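Local coordinates for peptidoglycan glycosyltransferase (Burkholderia ambifaria, PDB 5UY7), which is a penicillin-binding protein, with a transpeptidase-family domain of the serine beta-lactamase clan and a dimerisation-domain sequence ahead of it, at residues S278-L281 and R285-P288; G319-S324 and R435-T440. All blocks are in the same frame, centred on the assembly; numbering follows the deposited sequence.

Contact 1 of 2, residues S278-L281 and R285-P288. With SO4 (sulfate ion), chain C.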
# COMPACT_ATOMS: atom_id res chain seq x y z
N SER A 278 -0.02 8.51 -8.44
CA SER A 278 -0.90 7.94 -9.45
C SER A 278 -1.90 8.96 -9.96
O SER A 278 -2.11 9.10 -11.17
CB SER A 278 -1.65 6.72 -8.90
OG SER A 278 -0.77 5.63 -8.65
N LEU A 279 -2.55 9.68 -9.04
CA LEU A 279 -3.59 10.62 -9.48
C LEU A 279 -2.99 11.77 -10.28
O LEU A 279 -3.55 12.15 -11.31
CB LEU A 279 -4.36 11.15 -8.27
CG LEU A 279 -5.52 12.08 -8.62
CD1 LEU A 279 -6.57 11.38 -9.47
CD2 LEU A 279 -6.13 12.64 -7.33
N ALA A 280 -1.86 12.32 -9.84
CA ALA A 280 -1.26 13.43 -10.59
C ALA A 280 -0.82 12.99 -11.98
O ALA A 280 -0.94 13.75 -12.95
CB ALA A 280 -0.08 14.01 -9.81
N LEU A 281 -0.30 11.76 -12.11
CA LEU A 281 -0.02 11.22 -13.44
C LEU A 281 -1.30 11.09 -14.26
O LEU A 281 -1.35 11.48 -15.43
CB LEU A 281 0.67 9.86 -13.32
CG LEU A 281 2.06 9.88 -12.70
CD1 LEU A 281 2.51 8.45 -12.40
CD2 LEU A 281 3.03 10.54 -13.67
N ARG A 285 -1.08 16.09 -14.63
CA ARG A 285 -0.44 17.23 -13.96
C ARG A 285 1.08 17.10 -13.95
O ARG A 285 1.80 18.11 -14.01
CB ARG A 285 -0.95 17.37 -12.53
CG ARG A 285 -2.46 17.51 -12.41
CD ARG A 285 -2.97 18.88 -12.91
NE ARG A 285 -4.35 18.73 -13.35
CZ ARG A 285 -5.39 18.68 -12.52
NH1 ARG A 285 -5.20 18.82 -11.22
NH2 ARG A 285 -6.61 18.48 -12.99
N VAL A 286 1.58 15.87 -13.85
CA VAL A 286 3.01 15.58 -13.90
C VAL A 286 3.20 14.36 -14.77
O VAL A 286 2.26 13.64 -15.10
CB VAL A 286 3.62 15.31 -12.50
CG1 VAL A 286 3.35 16.47 -11.55
CG2 VAL A 286 3.07 14.01 -11.92
N THR A 287 4.46 14.11 -15.13
CA THR A 287 4.88 12.89 -15.80
C THR A 287 5.93 12.22 -14.92
O THR A 287 6.42 12.85 -13.97
CB THR A 287 5.47 13.20 -17.17
OG1 THR A 287 6.65 13.99 -16.99
CG2 THR A 287 4.45 13.93 -18.03
N PRO A 288 6.33 10.98 -15.20
CA PRO A 288 7.31 10.34 -14.32
C PRO A 288 8.63 11.08 -14.22
O PRO A 288 9.31 10.99 -13.19
CB PRO A 288 7.49 8.95 -14.95
CG PRO A 288 6.18 8.69 -15.63
CD PRO A 288 5.77 10.02 -16.18
S SO4 C . 8.48 12.23 -19.35
O1 SO4 C . 7.47 11.81 -20.32
O2 SO4 C . 9.82 11.98 -19.87
O3 SO4 C . 8.30 11.47 -18.12
O4 SO4 C . 8.32 13.66 -19.08
O HOH W 1 1.13 11.86 -16.85
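Leu281 lays its CD2 methyl over the backbone that runs from Val286 to Pro288, 3.6 Å from Thr287 C, and the same methyl touches side chains at both ends of that run: it is 3.9 Å from Val286 CG2 and 3.8 Å from Pro288 CD. The CB of Leu281 points away from the loop; with CG beside the backbone N (chi1 -66°) the branch swings back and one methyl does all the touching. Val286 answers with CG2, which touches both helix residues and meets Ala280 CB at 3.8 Å. Next to these methyls the chain is held by its backbone. Ala280 O accepts a hydrogen bond from Arg285 N at 2.9 Å and a weak, longer one from Val286 N. A water donates to Leu281 O and Val286 O, bridging the next pair of carbonyls, which could not bond to each other directly. Arg285 leads its guanidinium off to Glu340, in a salt bridge, and to Thr335 O. At the open end Thr287 OG1 donates to O4 of a sulfate ion at 2.7 Å; the ion, probably from the crystallisation liquor, is also held by Asn289 N. Met336 touches Ala280 and Arg285 alike, and Glu433 of helix 428-442 touches Leu281 and Pro288. The whole is a loop that returns against the C-terminal end of its own helix: the chain after helix 273-282 is tied to the last turn by backbone bonds and a shared water before it enters strand 291-293 of the transpeptidase-family domain.

Contact 2 of 2, residues G319-S324 and R435-T440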
# COMPACT_ATOMS: atom_id res chain seq x y z
N GLY A 319 11.47 9.57 -8.41
CA GLY A 319 12.34 9.69 -7.25
C GLY A 319 11.59 10.05 -5.98
O GLY A 319 12.01 9.67 -4.88
N VAL A 320 10.48 10.77 -6.10
CA VAL A 320 9.66 11.09 -4.93
C VAL A 320 9.13 9.81 -4.29
O VAL A 320 9.09 9.69 -3.06
CB VAL A 320 8.53 12.07 -5.30
CG1 VAL A 320 7.49 12.14 -4.20
CG2 VAL A 320 9.12 13.45 -5.58
N ILE A 321 8.74 8.83 -5.11
CA ILE A 321 8.32 7.54 -4.59
C ILE A 321 9.52 6.76 -4.05
O ILE A 321 9.49 6.22 -2.94
CB ILE A 321 7.57 6.73 -5.67
CG1 ILE A 321 6.24 7.42 -5.99
CG2 ILE A 321 7.34 5.30 -5.20
CD1 ILE A 321 5.31 7.56 -4.78
N GLN A 322 10.61 6.72 -4.83
CA GLN A 322 11.82 6.00 -4.42
C GLN A 322 12.31 6.44 -3.04
O GLN A 322 12.68 5.60 -2.21
CB GLN A 322 12.92 6.23 -5.47
CG GLN A 322 14.23 5.53 -5.18
CD GLN A 322 15.34 6.12 -6.01
OE1 GLN A 322 15.40 7.34 -6.20
NE2 GLN A 322 16.22 5.27 -6.54
N LYS A 323 12.34 7.74 -2.78
CA LYS A 323 12.89 8.29 -1.55
C LYS A 323 11.84 8.50 -0.47
O LYS A 323 12.19 8.91 0.65
CB LYS A 323 13.60 9.62 -1.85
CG LYS A 323 14.75 9.49 -2.86
CD LYS A 323 15.86 8.58 -2.34
CE LYS A 323 17.04 8.58 -3.30
NZ LYS A 323 18.13 7.68 -2.83
N SER A 324 10.57 8.24 -0.77
CA SER A 324 9.47 8.38 0.19
C SER A 324 9.41 9.81 0.73
O SER A 324 9.23 10.03 1.93
CB SER A 324 9.59 7.37 1.33
OG SER A 324 8.35 7.22 1.99
N ARG A 435 3.87 1.09 -11.03
CA ARG A 435 4.49 -0.19 -10.68
C ARG A 435 6.00 -0.12 -10.87
O ARG A 435 6.76 -0.65 -10.04
CB ARG A 435 3.89 -1.32 -11.51
CG ARG A 435 2.45 -1.70 -11.09
CD ARG A 435 2.03 -3.09 -11.58
NE ARG A 435 2.15 -3.26 -13.02
CZ ARG A 435 1.25 -2.86 -13.91
NH1 ARG A 435 0.15 -2.22 -13.52
NH2 ARG A 435 1.45 -3.09 -15.20
N THR A 436 6.46 0.53 -11.95
CA THR A 436 7.89 0.74 -12.15
C THR A 436 8.49 1.51 -10.97
O THR A 436 9.57 1.15 -10.47
CB THR A 436 8.12 1.47 -13.48
OG1 THR A 436 7.67 0.63 -14.56
CG2 THR A 436 9.61 1.82 -13.70
N MET A 437 7.80 2.55 -10.50
CA MET A 437 8.29 3.31 -9.36
C MET A 437 8.32 2.46 -8.10
O MET A 437 9.24 2.58 -7.28
CB MET A 437 7.43 4.56 -9.15
CG MET A 437 7.47 5.51 -10.34
SD MET A 437 6.30 6.84 -10.03
CE MET A 437 6.43 7.76 -11.57
N LEU A 438 7.32 1.60 -7.91
CA LEU A 438 7.28 0.78 -6.70
C LEU A 438 8.46 -0.18 -6.63
O LEU A 438 8.91 -0.52 -5.53
CB LEU A 438 5.96 0.01 -6.61
CG LEU A 438 4.70 0.82 -6.31
CD1 LEU A 438 3.50 -0.12 -6.31
CD2 LEU A 438 4.79 1.57 -4.97
N GLU A 439 8.95 -0.65 -7.78
CA GLU A 439 10.14 -1.50 -7.77
C GLU A 439 11.35 -0.77 -7.21
O GLU A 439 12.22 -1.39 -6.58
CB GLU A 439 10.47 -2.00 -9.17
CG GLU A 439 9.49 -2.96 -9.76
CD GLU A 439 10.03 -3.60 -11.05
OE1 GLU A 439 11.07 -4.29 -10.99
OE2 GLU A 439 9.41 -3.38 -12.10
N THR A 440 11.45 0.55 -7.46
CA THR A 440 12.64 1.27 -6.99
C THR A 440 12.67 1.38 -5.48
O THR A 440 13.75 1.61 -4.91
CB THR A 440 12.73 2.68 -7.61
OG1 THR A 440 11.74 3.55 -7.04
CG2 THR A 440 12.58 2.61 -9.14
O HOH W 2 15.99 2.44 -6.24
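With CG2 anti to the backbone N (CG1 at chi1 -67°), Ile321 turns this methyl to Met437, and Thr440 sets OG1 between its own N and carbonyl carbon (chi1 72°), where it can reach back along its helix. The two side chains of the first pair cross at about a right angle: Ile321 CG2 lies 4.0 Å from Met437 CB and 3.9 Å from Met437 O, while CG1 faces the sulfur, SD, at 4.1 Å. Thr440 OG1 donates to that same Met437 O at 2.7 Å, in the carbonyl plane and on a lone pair, a bond that fixes the rotation of the hydroxyl. Held there, OG1 packs against Gln322 CB at 3.3 Å. No direct hydrogen bond joins the segments; instead a water accepts from Gln322 NE2 and donates to Thr440 O. Val277 of helix 273-282 touches both Ile321 and Met437. Ser324, with positive phi, belongs to the Schellman motif that follows helix 317-323, and its OG is hydrogen-bonded to Lys461 NZ. Ser270, Lys273, Ser324 and Lys461 fit the SxxK, (S/Y)xN and K(T/S)G pattern, consistent with the active-site cleft of the penicillin-binding protein fold, which helix 317-323 leads into, with helix 428-442 packed against it.

In the fold
Contact 1 closes before contact 2 opens along the chain, and their centres lie about 13 Å apart, on the same side of the chain's centre. The two illustrate how a short-range turn and a long-range helix pairing can meet on one helix: contact 2 joins segments more than 100 residues apart, contact 1 segments separated by three. They meet at Met437, whose CE is 3.7 Å from Pro288 CB and 4.1 Å from Leu281 CD1. Helix 428-442 also touches the five-stranded antiparallel sheet, through Arg435 and Leu438 on Met484. All four segments belong to the transpeptidase-family domain; the centre of contact 1 lies about 18 Å, and that of contact 2 about 12 Å, from the chain's centre.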